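Long-range contacts in putative invasin (Yersinia pseudotuberculosis IP 31758, PDB 5N40), which is a putative invasin-type adhesin that probably mediates attachment to host cells, joining immunoglobulin-like domains to a C-type lectin-like adhesion domain: residues 7-12 with 90-95; 44-49 with 85-90; 108-113 with 208-213; 146-151 with 197-202. The protein carries 1 engineered substitution. All coordinates share one frame; numbering follows the deposited sequence.

Contact 1: residues 7-12 with 90-95; sequences LSTTNS and NNLGTT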
loop_
_atom_site.group_PDB
_atom_site.type_symbol
_atom_site.label_atom_id
_atom_site.label_comp_id
_atom_site.label_asym_id
_atom_site.label_seq_id
_atom_site.Cartn_x
_atom_site.Cartn_y
_atom_site.Cartn_z
ATOM N N LEU A 7 37.307 21.502 39.569
ATOM C CA LEU A 7 36.688 21.537 38.245
ATOM C C LEU A 7 35.382 22.322 38.305
ATOM O O LEU A 7 34.481 21.990 39.084
ATOM C CB LEU A 7 36.437 20.117 37.734
ATOM C CG LEU A 7 37.643 19.175 37.656
ATOM C CD1 LEU A 7 37.240 17.840 37.061
ATOM C CD2 LEU A 7 38.795 19.790 36.863
ATOM N N SER A 8 35.268 23.358 37.476
ATOM C CA SER A 8 34.098 24.228 37.473
ATOM C C SER A 8 33.160 23.825 36.344
ATOM O O SER A 8 33.566 23.790 35.180
ATOM C CB SER A 8 34.497 25.693 37.312
ATOM O OG SER A 8 33.346 26.492 37.072
ATOM N N THR A 9 31.906 23.531 36.689
ATOM C CA THR A 9 30.921 23.196 35.669
ATOM C C THR A 9 30.408 24.428 34.935
ATOM O O THR A 9 29.791 24.287 33.875
ATOM C CB THR A 9 29.749 22.429 36.295
ATOM O OG1 THR A 9 29.117 23.229 37.299
ATOM C CG2 THR A 9 30.238 21.142 36.928
ATOM N N THR A 10 30.655 25.627 35.468
ATOM C CA THR A 10 30.244 26.864 34.814
ATOM C C THR A 10 31.351 27.464 33.951
ATOM O O THR A 10 31.066 28.035 32.894
ATOM C CB THR A 10 29.794 27.891 35.861
ATOM O OG1 THR A 10 30.833 28.075 36.833
ATOM C CG2 THR A 10 28.528 27.426 36.553
ATOM N N ASN A 11 32.613 27.364 34.377
ATOM C CA ASN A 11 33.703 27.849 33.539
ATOM C C ASN A 11 34.082 26.842 32.462
ATOM O O ASN A 11 34.574 27.234 31.399
ATOM C CB ASN A 11 34.931 28.182 34.387
ATOM C CG ASN A 11 34.698 29.363 35.307
ATOM O OD1 ASN A 11 33.898 30.247 35.008
ATOM N ND2 ASN A 11 35.393 29.377 36.437
ATOM N N SER A 12 33.872 25.556 32.714
ATOM C CA SER A 12 34.080 24.547 31.690
ATOM C C SER A 12 32.928 24.562 30.693
ATOM O O SER A 12 31.778 24.830 31.048
ATOM C CB SER A 12 34.192 23.156 32.308
ATOM O OG SER A 12 35.293 23.069 33.187
ATOM N N ASN A 90 34.069 10.194 36.858
ATOM C CA ASN A 90 33.066 10.953 37.597
ATOM C C ASN A 90 32.439 11.997 36.679
ATOM O O ASN A 90 33.154 12.720 35.976
ATOM C CB ASN A 90 33.696 11.635 38.817
ATOM C CG ASN A 90 34.660 10.722 39.580
ATOM O OD1 ASN A 90 34.340 9.575 39.892
ATOM N ND2 ASN A 90 35.857 11.234 39.862
ATOM N N ASN A 91 31.110 12.088 36.690
ATOM C CA ASN A 91 30.434 13.007 35.783
ATOM C C ASN A 91 30.834 14.440 36.081
ATOM O O ASN A 91 30.893 14.854 37.241
ATOM C CB ASN A 91 28.912 12.882 35.901
ATOM C CG ASN A 91 28.178 13.848 34.972
ATOM O OD1 ASN A 91 28.207 13.693 33.751
ATOM N ND2 ASN A 91 27.518 14.849 35.549
ATOM N N LEU A 92 31.106 15.198 35.019
ATOM C CA LEU A 92 31.312 16.638 35.105
ATOM C C LEU A 92 30.033 17.314 34.627
ATOM O O LEU A 92 29.705 17.264 33.437
ATOM C CB LEU A 92 32.512 17.077 34.271
ATOM C CG LEU A 92 32.774 18.581 34.257
ATOM C CD1 LEU A 92 33.258 19.051 35.618
ATOM C CD2 LEU A 92 33.770 18.947 33.165
ATOM N N GLY A 93 29.324 17.953 35.551
ATOM C CA GLY A 93 27.988 18.443 35.281
ATOM C C GLY A 93 27.946 19.736 34.499
ATOM O O GLY A 93 27.210 20.660 34.853
ATOM N N THR A 94 28.729 19.819 33.432
ATOM C CA THR A 94 28.623 20.970 32.556
ATOM C C THR A 94 27.387 20.821 31.668
ATOM O O THR A 94 26.841 19.726 31.496
ATOM C CB THR A 94 29.899 21.126 31.721
ATOM O OG1 THR A 94 29.795 22.286 30.887
ATOM C CG2 THR A 94 30.145 19.892 30.857
ATOM N N THR A 95 26.930 21.941 31.130
ATOM C CA THR A 95 25.763 21.918 30.257
ATOM C C THR A 95 25.999 20.947 29.099
ATOM O O THR A 95 27.056 21.004 28.455
ATOM C CB THR A 95 25.472 23.314 29.715
ATOM O OG1 THR A 95 25.358 24.241 30.804
ATOM C CG2 THR A 95 24.180 23.308 28.911
HETATM O O HOH W 1 29.000 24.585 30.742
#
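T9 lays its methyl group against the backbone of G93, with CG2 3.6 Å from G93 N and CB 3.4 Å from G93 O. The chi1 of 60° wedges T9 OG1 between its own backbone N and carbonyl carbon, leaving CG2 anti to the carbonyl carbon, where it meets G93. The same methyl meets L92 CD1, and L7 CB approaches that CD1 to 4.0 Å, so one leucine branch is shared by two residues of 7-12. L92 CD2, the other branch, comes more loosely near S12 CB. Beyond this apolar patch a water donates to S12 O at 2.8 Å.

The second shell shapes both backbones. S8 OG accepts from N11 N at 2.9 Å in a nearly straight bond, an ST motif, while S8 O receives both S12 N and S12 OG, the latter at 2.7 Å. Across the contact, G93 is the centre of an inverse gamma turn closed by a weak bond from T94 N to L92 O.

In this N-terminal immunoglobulin-like domain, of the invasin domain 3 family, coil 7-12 leads into strand 13-22, which runs parallel to 90-102 in the same sheet; L92 also packs on L35 and on V85 of strand 79-87, while S12 OG bonds to R36 N.

Contact 2: residues 44-49 with 85-90; sequences TGQTVA and VNVDGN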
loop_
_atom_site.group_PDB
_atom_site.type_symbol
_atom_site.label_atom_id
_atom_site.label_comp_id
_atom_site.label_asym_id
_atom_site.label_seq_id
_atom_site.Cartn_x
_atom_site.Cartn_y
_atom_site.Cartn_z
ATOM N N THR A 44 45.018 20.696 32.988
ATOM C CA THR A 44 45.722 19.883 32.008
ATOM C C THR A 44 45.963 18.469 32.533
ATOM O O THR A 44 45.870 18.197 33.732
ATOM C CB THR A 44 47.053 20.547 31.632
ATOM O OG1 THR A 44 47.895 20.647 32.787
ATOM C CG2 THR A 44 46.811 21.948 31.075
ATOM N N GLY A 45 46.262 17.562 31.606
ATOM C CA GLY A 45 46.683 16.220 31.961
ATOM C C GLY A 45 45.600 15.328 32.526
ATOM O O GLY A 45 45.912 14.356 33.218
ATOM N N GLN A 46 44.338 15.617 32.248
ATOM C CA GLN A 46 43.240 14.869 32.842
ATOM C C GLN A 46 42.802 13.696 31.966
ATOM O O GLN A 46 43.095 13.626 30.770
ATOM C CB GLN A 46 42.054 15.793 33.100
ATOM C CG GLN A 46 42.393 16.950 34.017
ATOM C CD GLN A 46 42.948 16.479 35.346
ATOM O OE1 GLN A 46 42.232 15.892 36.158
ATOM N NE2 GLN A 46 44.237 16.719 35.568
ATOM N N THR A 47 42.078 12.768 32.598
ATOM C CA THR A 47 41.526 11.584 31.939
ATOM C C THR A 47 40.055 11.867 31.665
ATOM O O THR A 47 39.210 11.749 32.557
ATOM C CB THR A 47 41.724 10.350 32.809
ATOM O OG1 THR A 47 43.130 10.151 33.002
ATOM C CG2 THR A 47 41.104 9.104 32.147
ATOM N N VAL A 48 39.762 12.246 30.425
ATOM C CA VAL A 48 38.450 12.731 30.014
ATOM C C VAL A 48 37.800 11.700 29.099
ATOM O O VAL A 48 38.462 11.113 28.233
ATOM C CB VAL A 48 38.592 14.096 29.308
ATOM C CG1 VAL A 48 37.257 14.586 28.745
ATOM C CG2 VAL A 48 39.168 15.117 30.273
ATOM N N ALA A 49 36.504 11.471 29.305
ATOM C CA ALA A 49 35.716 10.592 28.454
ATOM C C ALA A 49 34.414 11.288 28.094
ATOM O O ALA A 49 33.854 12.033 28.904
ATOM C CB ALA A 49 35.422 9.253 29.139
ATOM N N VAL A 85 30.098 14.262 29.708
ATOM C CA VAL A 85 31.535 14.212 29.940
ATOM C C VAL A 85 31.790 13.754 31.370
ATOM O O VAL A 85 31.070 14.142 32.295
ATOM C CB VAL A 85 32.186 15.590 29.672
ATOM C CG1 VAL A 85 31.464 16.681 30.433
ATOM C CG2 VAL A 85 33.665 15.572 30.020
ATOM N N ASN A 86 32.811 12.919 31.547
ATOM C CA ASN A 86 33.263 12.558 32.880
ATOM C C ASN A 86 34.786 12.613 32.921
ATOM O O ASN A 86 35.463 12.504 31.894
ATOM C CB ASN A 86 32.734 11.171 33.326
ATOM C CG ASN A 86 33.130 10.047 32.398
ATOM O OD1 ASN A 86 34.271 9.588 32.410
ATOM N ND2 ASN A 86 32.171 9.563 31.609
ATOM N N VAL A 87 35.308 12.813 34.126
ATOM C CA VAL A 87 36.736 12.955 34.382
ATOM C C VAL A 87 37.083 11.964 35.478
ATOM O O VAL A 87 36.466 11.989 36.549
ATOM C CB VAL A 87 37.101 14.385 34.814
ATOM C CG1 VAL A 87 38.598 14.508 35.069
ATOM C CG2 VAL A 87 36.632 15.401 33.777
ATOM N N ASP A 88 38.046 11.084 35.213
ATOM C CA ASP A 88 38.376 10.010 36.150
ATOM C C ASP A 88 37.131 9.194 36.498
ATOM O O ASP A 88 36.975 8.726 37.621
ATOM C CB ASP A 88 39.013 10.554 37.434
ATOM C CG ASP A 88 40.349 11.226 37.198
ATOM O OD1 ASP A 88 41.128 10.742 36.350
ATOM O OD2 ASP A 88 40.614 12.233 37.885
ATOM N N GLY A 89 36.221 9.041 35.539
ATOM C CA GLY A 89 35.037 8.238 35.748
ATOM C C GLY A 89 33.915 8.922 36.501
ATOM O O GLY A 89 32.886 8.279 36.750
ATOM N N ASN A 90 34.069 10.194 36.858
ATOM C CA ASN A 90 33.066 10.953 37.597
ATOM C C ASN A 90 32.439 11.997 36.679
ATOM O O ASN A 90 33.154 12.720 35.976
ATOM C CB ASN A 90 33.696 11.635 38.817
ATOM C CG ASN A 90 34.660 10.722 39.580
ATOM O OD1 ASN A 90 34.340 9.575 39.892
ATOM N ND2 ASN A 90 35.857 11.234 39.862
HETATM O O HOH W 2 41.779 13.276 35.311
HETATM O O HOH W 3 43.388 9.527 35.472
HETATM O O HOH W 4 36.904 9.829 32.593
#
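V48 and A49 pair antiparallel with V87 and N86 at the margin of an immunoglobulin-like domain, where 48-52 forms an outermost strand of its sheet beside 79-87. A49 and N86 make the hydrogen-bonded pair: A49 N gives to N86 O and N86 N to A49 O, both at 3.0 Å. V48 and V87 form the non-hydrogen-bonded pair, and D88 N continues the pattern to T47 O at 3.0 Å.

On the valine face, V48 CG1 packs 3.9 Å from V85 CG2, the two side chains crossing at a slant; V48 CG2 approaches V87 CG2 less closely. On the other face N86 OD1 lies 3.5 Å from A49 CB. N86 CG sits between its backbone N and carbonyl carbon (chi1 58°), and the amide end comes nearer the neighbouring strand.

Past the paired residues, solvent takes over. The T47 and D88 side chains cross at about a right angle, T47 CB 3.6 Å from D88 OD1, and a water donating to D88 OD1 at 2.7 Å also touches T47 OG1. Another water donates to Q46 OE1 and accepts from T47 N.

D88 and G89, both with positive phi, occupy the corners of a type I' turn joining strand 79-87 to 90-102. V48 and V85 both pack on L33 of strand 28-34, V48 also reaches V60 of 56-63, and V87 meets L7.

Contact 3: residues 108-113 with 208-213; sequences LTVLTD and DMENTN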
loop_
_atom_site.group_PDB
_atom_site.type_symbol
_atom_site.label_atom_id
_atom_site.label_comp_id
_atom_site.label_asym_id
_atom_site.label_seq_id
_atom_site.Cartn_x
_atom_site.Cartn_y
_atom_site.Cartn_z
ATOM N N LEU A 108 14.681 6.512 -3.296
ATOM C CA LEU A 108 13.839 5.351 -3.058
ATOM C C LEU A 108 13.508 4.647 -4.365
ATOM O O LEU A 108 13.164 5.288 -5.363
ATOM C CB LEU A 108 12.537 5.745 -2.365
ATOM C CG LEU A 108 12.637 6.440 -1.009
ATOM C CD1 LEU A 108 11.249 6.599 -0.401
ATOM C CD2 LEU A 108 13.533 5.690 -0.070
ATOM N N THR A 109 13.604 3.324 -4.341
ATOM C CA THR A 109 13.049 2.468 -5.378
ATOM C C THR A 109 11.913 1.663 -4.767
ATOM O O THR A 109 12.030 1.184 -3.636
ATOM C CB THR A 109 14.114 1.528 -5.947
ATOM O OG1 THR A 109 15.232 2.292 -6.417
ATOM C CG2 THR A 109 13.549 0.715 -7.099
ATOM N N VAL A 110 10.820 1.505 -5.515
ATOM C CA VAL A 110 9.650 0.773 -5.037
ATOM C C VAL A 110 9.328 -0.322 -6.039
ATOM O O VAL A 110 9.082 -0.038 -7.216
ATOM C CB VAL A 110 8.437 1.694 -4.832
ATOM C CG1 VAL A 110 7.284 0.923 -4.204
ATOM C CG2 VAL A 110 8.816 2.871 -3.955
ATOM N N LEU A 111 9.320 -1.564 -5.560
ATOM C CA LEU A 111 9.069 -2.755 -6.358
ATOM C C LEU A 111 7.849 -3.482 -5.810
ATOM O O LEU A 111 7.686 -3.608 -4.592
ATOM C CB LEU A 111 10.275 -3.697 -6.326
ATOM C CG LEU A 111 11.610 -3.115 -6.798
ATOM C CD1 LEU A 111 12.728 -4.131 -6.676
ATOM C CD2 LEU A 111 11.511 -2.608 -8.226
ATOM N N THR A 112 6.999 -3.973 -6.704
ATOM C CA THR A 112 5.912 -4.862 -6.317
ATOM C C THR A 112 6.089 -6.189 -7.037
ATOM O O THR A 112 6.517 -6.217 -8.196
ATOM C CB THR A 112 4.544 -4.267 -6.653
ATOM O OG1 THR A 112 4.504 -3.919 -8.038
ATOM C CG2 THR A 112 4.270 -3.025 -5.794
ATOM N N ASP A 113 5.765 -7.292 -6.355
ATOM C CA ASP A 113 5.951 -8.596 -6.994
ATOM C C ASP A 113 5.053 -8.726 -8.221
ATOM O O ASP A 113 5.490 -9.218 -9.269
ATOM C CB ASP A 113 5.727 -9.740 -5.991
ATOM C CG ASP A 113 4.301 -9.826 -5.460
ATOM O OD1 ASP A 113 3.619 -8.795 -5.315
ATOM O OD2 ASP A 113 3.863 -10.962 -5.159
ATOM N N ASP A 208 12.251 12.492 0.950
ATOM C CA ASP A 208 12.401 11.807 -0.323
ATOM C C ASP A 208 11.283 10.783 -0.488
ATOM O O ASP A 208 10.891 10.118 0.475
ATOM C CB ASP A 208 13.770 11.140 -0.385
ATOM C CG ASP A 208 14.902 12.156 -0.395
ATOM O OD1 ASP A 208 14.973 12.920 -1.379
ATOM O OD2 ASP A 208 15.684 12.215 0.590
ATOM N N MET A 209 10.742 10.688 -1.703
ATOM C CA MET A 209 9.538 9.903 -1.952
ATOM C C MET A 209 9.626 9.194 -3.295
ATOM O O MET A 209 10.404 9.567 -4.176
ATOM C CB MET A 209 8.281 10.783 -1.948
ATOM C CG MET A 209 8.158 11.707 -0.754
ATOM S SD MET A 209 6.820 12.892 -0.947
ATOM C CE MET A 209 7.306 13.803 -2.395
ATOM N N GLU A 210 8.783 8.176 -3.450
ATOM C CA GLU A 210 8.612 7.484 -4.721
ATOM C C GLU A 210 7.242 6.821 -4.697
ATOM O O GLU A 210 6.762 6.431 -3.631
ATOM C CB GLU A 210 9.720 6.449 -4.958
ATOM C CG GLU A 210 9.637 5.744 -6.302
ATOM C CD GLU A 210 9.624 6.716 -7.462
ATOM O OE1 GLU A 210 8.535 7.224 -7.815
ATOM O OE2 GLU A 210 10.715 6.996 -8.005
ATOM N N ASN A 211 6.621 6.711 -5.879
ATOM C CA ASN A 211 5.266 6.191 -6.042
ATOM C C ASN A 211 5.269 4.825 -6.712
ATOM O O ASN A 211 6.158 4.501 -7.504
ATOM C CB ASN A 211 4.403 7.116 -6.910
ATOM C CG ASN A 211 4.145 8.461 -6.275
ATOM O OD1 ASN A 211 4.126 8.593 -5.059
ATOM N ND2 ASN A 211 3.920 9.470 -7.108
ATOM N N THR A 212 4.227 4.044 -6.425
ATOM C CA THR A 212 3.957 2.823 -7.171
ATOM C C THR A 212 2.453 2.591 -7.181
ATOM O O THR A 212 1.742 3.013 -6.267
ATOM C CB THR A 212 4.683 1.606 -6.570
ATOM O OG1 THR A 212 4.852 0.591 -7.567
ATOM C CG2 THR A 212 3.914 1.025 -5.374
ATOM N N ASN A 213 1.974 1.911 -8.219
ATOM C CA ASN A 213 0.556 1.622 -8.364
ATOM C C ASN A 213 0.264 0.186 -7.963
ATOM O O ASN A 213 1.025 -0.731 -8.290
ATOM C CB ASN A 213 0.091 1.856 -9.803
ATOM C CG ASN A 213 0.062 3.318 -10.175
ATOM O OD1 ASN A 213 -0.172 4.181 -9.332
ATOM N ND2 ASN A 213 0.301 3.607 -11.446
HETATM O O HOH W 5 13.314 9.103 -3.823
HETATM O O HOH W 6 12.471 4.835 -8.705
HETATM O O HOH W 7 13.077 7.752 -6.577
HETATM O O HOH W 8 7.185 0.944 -8.789
HETATM O O HOH W 9 3.630 -1.409 -8.719
#
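V110 packs tightly against T212 and E210; the strands run 15° from parallel, but their axes approach no closer than 6.5 Å and no direct hydrogen bond links them. V110 CG1 touches T212 CG2 at 3.6 Å, and V110 CG2 lies 3.8 Å from E210 CG. At one end L108 CB meets E210 CB, while L108 CD1 rests 3.6 Å from the carbonyl oxygen of D208. T112 and T212 approach tip to tip at the other end, more loosely, with T112 CG2 4.1 Å from T212 OG1.

The solvent side is bridged by waters in place of direct bonds. One accepts from L108 N and donates to M209 O; another donates to V110 O and lies 2.7 Å from T212 OG1; a third connects the hydroxyls of T112 and T212 with N213 O. The E210 chain bends at chi2 (56°). Its carboxylate serves two ends: E210 OE1 receives N211 N at 2.8 Å through its anti lone pair, and OE2 lies near two waters that also approach L108 O, one of them only through a weak bond.

The contact joins the two sheets of an immunoglobulin-like sandwich at one margin. Strand 106-112 is hydrogen-bonded to 123-131 in one sheet, whereas 209-217 lies between 197-204 and the short strand 116-118 in the other.

Contact 4: residues 146-151 with 197-202; sequences EQVAVV and QTTLRA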
loop_
_atom_site.group_PDB
_atom_site.type_symbol
_atom_site.label_atom_id
_atom_site.label_comp_id
_atom_site.label_asym_id
_atom_site.label_seq_id
_atom_site.Cartn_x
_atom_site.Cartn_y
_atom_site.Cartn_z
ATOM N N GLU A 146 1.346 6.730 1.846
ATOM C CA GLU A 146 0.209 7.615 1.627
ATOM C C GLU A 146 -0.463 7.284 0.304
ATOM O O GLU A 146 0.207 7.187 -0.728
ATOM C CB GLU A 146 0.659 9.082 1.634
ATOM C CG GLU A 146 -0.486 10.074 1.611
ATOM C CD GLU A 146 -0.021 11.510 1.741
ATOM O OE1 GLU A 146 1.178 11.777 1.518
ATOM O OE2 GLU A 146 -0.862 12.370 2.063
ATOM N N GLN A 147 -1.783 7.108 0.336
ATOM C CA GLN A 147 -2.557 7.018 -0.895
ATOM C C GLN A 147 -2.638 8.397 -1.534
ATOM O O GLN A 147 -3.091 9.348 -0.893
ATOM C CB GLN A 147 -3.953 6.464 -0.598
ATOM C CG GLN A 147 -4.899 6.449 -1.796
ATOM C CD GLN A 147 -5.687 7.740 -1.963
ATOM O OE1 GLN A 147 -5.437 8.524 -2.882
ATOM N NE2 GLN A 147 -6.667 7.951 -1.089
ATOM N N VAL A 148 -2.184 8.517 -2.784
ATOM C CA VAL A 148 -2.157 9.801 -3.477
ATOM C C VAL A 148 -2.994 9.817 -4.749
ATOM O O VAL A 148 -3.150 10.887 -5.348
ATOM C CB VAL A 148 -0.709 10.249 -3.792
ATOM C CG1 VAL A 148 0.085 10.472 -2.509
ATOM C CG2 VAL A 148 -0.007 9.239 -4.695
ATOM N N ALA A 149 -3.556 8.685 -5.184
ATOM C CA ALA A 149 -4.481 8.674 -6.312
ATOM C C ALA A 149 -5.265 7.368 -6.292
ATOM O O ALA A 149 -4.763 6.343 -5.830
ATOM C CB ALA A 149 -3.769 8.829 -7.662
ATOM N N VAL A 150 -6.504 7.429 -6.789
ATOM C CA VAL A 150 -7.381 6.258 -6.910
ATOM C C VAL A 150 -8.233 6.445 -8.153
ATOM O O VAL A 150 -9.028 7.390 -8.225
ATOM C CB VAL A 150 -8.285 6.061 -5.678
ATOM C CG1 VAL A 150 -9.109 4.770 -5.821
ATOM C CG2 VAL A 150 -7.481 6.025 -4.393
ATOM N N VAL A 151 -8.106 5.540 -9.132
ATOM C CA VAL A 151 -8.840 5.653 -10.387
ATOM C C VAL A 151 -9.412 4.292 -10.766
ATOM O O VAL A 151 -8.942 3.246 -10.317
ATOM C CB VAL A 151 -7.964 6.182 -11.547
ATOM C CG1 VAL A 151 -7.445 7.586 -11.234
ATOM C CG2 VAL A 151 -6.801 5.223 -11.843
ATOM N N GLN A 197 -7.272 1.136 -9.101
ATOM C CA GLN A 197 -5.824 1.260 -9.092
ATOM C C GLN A 197 -5.464 2.371 -8.115
ATOM O O GLN A 197 -5.887 3.517 -8.297
ATOM C CB GLN A 197 -5.303 1.582 -10.492
ATOM C CG GLN A 197 -3.814 1.840 -10.588
ATOM C CD GLN A 197 -3.436 2.571 -11.860
ATOM O OE1 GLN A 197 -3.284 3.801 -11.870
ATOM N NE2 GLN A 197 -3.260 1.826 -12.933
ATOM N N THR A 198 -4.703 2.025 -7.082
ATOM C CA THR A 198 -4.331 2.962 -6.034
ATOM C C THR A 198 -2.853 3.296 -6.165
ATOM O O THR A 198 -2.013 2.397 -6.263
ATOM C CB THR A 198 -4.623 2.380 -4.651
ATOM O OG1 THR A 198 -6.015 2.046 -4.560
ATOM C CG2 THR A 198 -4.261 3.385 -3.546
ATOM N N THR A 199 -2.537 4.585 -6.161
ATOM C CA THR A 199 -1.150 5.028 -6.153
ATOM C C THR A 199 -0.731 5.216 -4.704
ATOM O O THR A 199 -1.278 6.070 -3.996
ATOM C CB THR A 199 -0.981 6.324 -6.940
ATOM O OG1 THR A 199 -1.414 6.127 -8.290
ATOM C CG2 THR A 199 0.480 6.760 -6.929
ATOM N N LEU A 200 0.220 4.407 -4.259
ATOM C CA LEU A 200 0.803 4.526 -2.930
ATOM C C LEU A 200 2.133 5.259 -3.019
ATOM O O LEU A 200 2.980 4.911 -3.847
ATOM C CB LEU A 200 1.023 3.152 -2.302
ATOM C CG LEU A 200 -0.248 2.414 -1.872
ATOM C CD1 LEU A 200 0.082 1.015 -1.403
ATOM C CD2 LEU A 200 -0.965 3.187 -0.763
ATOM N N ARG A 201 2.323 6.254 -2.162
ATOM C CA ARG A 201 3.587 6.985 -2.101
ATOM C C ARG A 201 4.351 6.586 -0.843
ATOM O O ARG A 201 3.841 6.716 0.275
ATOM C CB ARG A 201 3.364 8.494 -2.123
ATOM C CG ARG A 201 4.665 9.279 -2.151
ATOM C CD ARG A 201 4.413 10.687 -2.612
ATOM N NE ARG A 201 3.678 11.462 -1.624
ATOM C CZ ARG A 201 3.335 12.733 -1.794
ATOM N NH1 ARG A 201 3.650 13.354 -2.920
ATOM N NH2 ARG A 201 2.672 13.377 -0.846
ATOM N N ALA A 202 5.564 6.086 -1.036
ATOM C CA ALA A 202 6.489 5.839 0.056
ATOM C C ALA A 202 7.287 7.108 0.319
ATOM O O ALA A 202 7.852 7.685 -0.610
ATOM C CB ALA A 202 7.425 4.683 -0.294
HETATM O O HOH W 10 3.533 10.781 1.294
#
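E146 and R201 exchange backbone bonds, R201 N to E146 O at 2.7 Å and E146 N to R201 O, opening an antiparallel pairing that ends with the equally reciprocal V151 and Q197. Between these pairs the register shifts. V148 N gives to T199 O at 2.9 Å in an almost straight bond, whereas T199 N turns to A149 O. Two residues thus face one, a beta bulge at V148, whose psi of -6° departs from strand geometry. The bulge lies in strand 142-151, which with 197-204 and 209-217 belongs to one sheet of an immunoglobulin-like sandwich.

The E146 and R201 side chains lie side by side, point the same way and form a salt bridge. R201 NH2 reaches E146 OE1 at 3.2 Å from above the carboxylate plane, the two flat groups 58° apart. A water accepts from R201 NE and donates to the same OE1. The T199 hydroxyl bonds to N213 OD1 on strand 209-217.

Apolar contacts lie on both faces of the pairing. V148 CG1 sits 3.8 Å above one face of the guanidinium, offset toward its rim, and V148 CG2 presses on T199 CG2 at a tight 3.4 Å. On the face shared with L200, the Q147 and T198 side chains cross at about a right angle, with Q147 CG 3.6 Å from T198 CG2.

In the fold
The four contacts fall into two pairs with centres 50 to 55 Å apart, one in each of two immunoglobulin-like domains. Contacts 1 and 2 are partly buried, share N90, and meet where strands 79-87 and 90-102 adjoin: L92 N probably bonds to V85 O. Contacts 3 and 4 are surface contacts on adjacent strands, 209-217 and 197-204, probably hydrogen-bonded between E210 O and A202 N and between N213 OD1 and T199 OG1. Within each pair the chemistry divides: contacts 2 and 4 are antiparallel pairings in a sheet, carried by direct backbone bonds, while contacts 1 and 3 rely on side-chain packing and water, one against a coil, the other between two sheets. A salt bridge across the segments occurs only in contact 4.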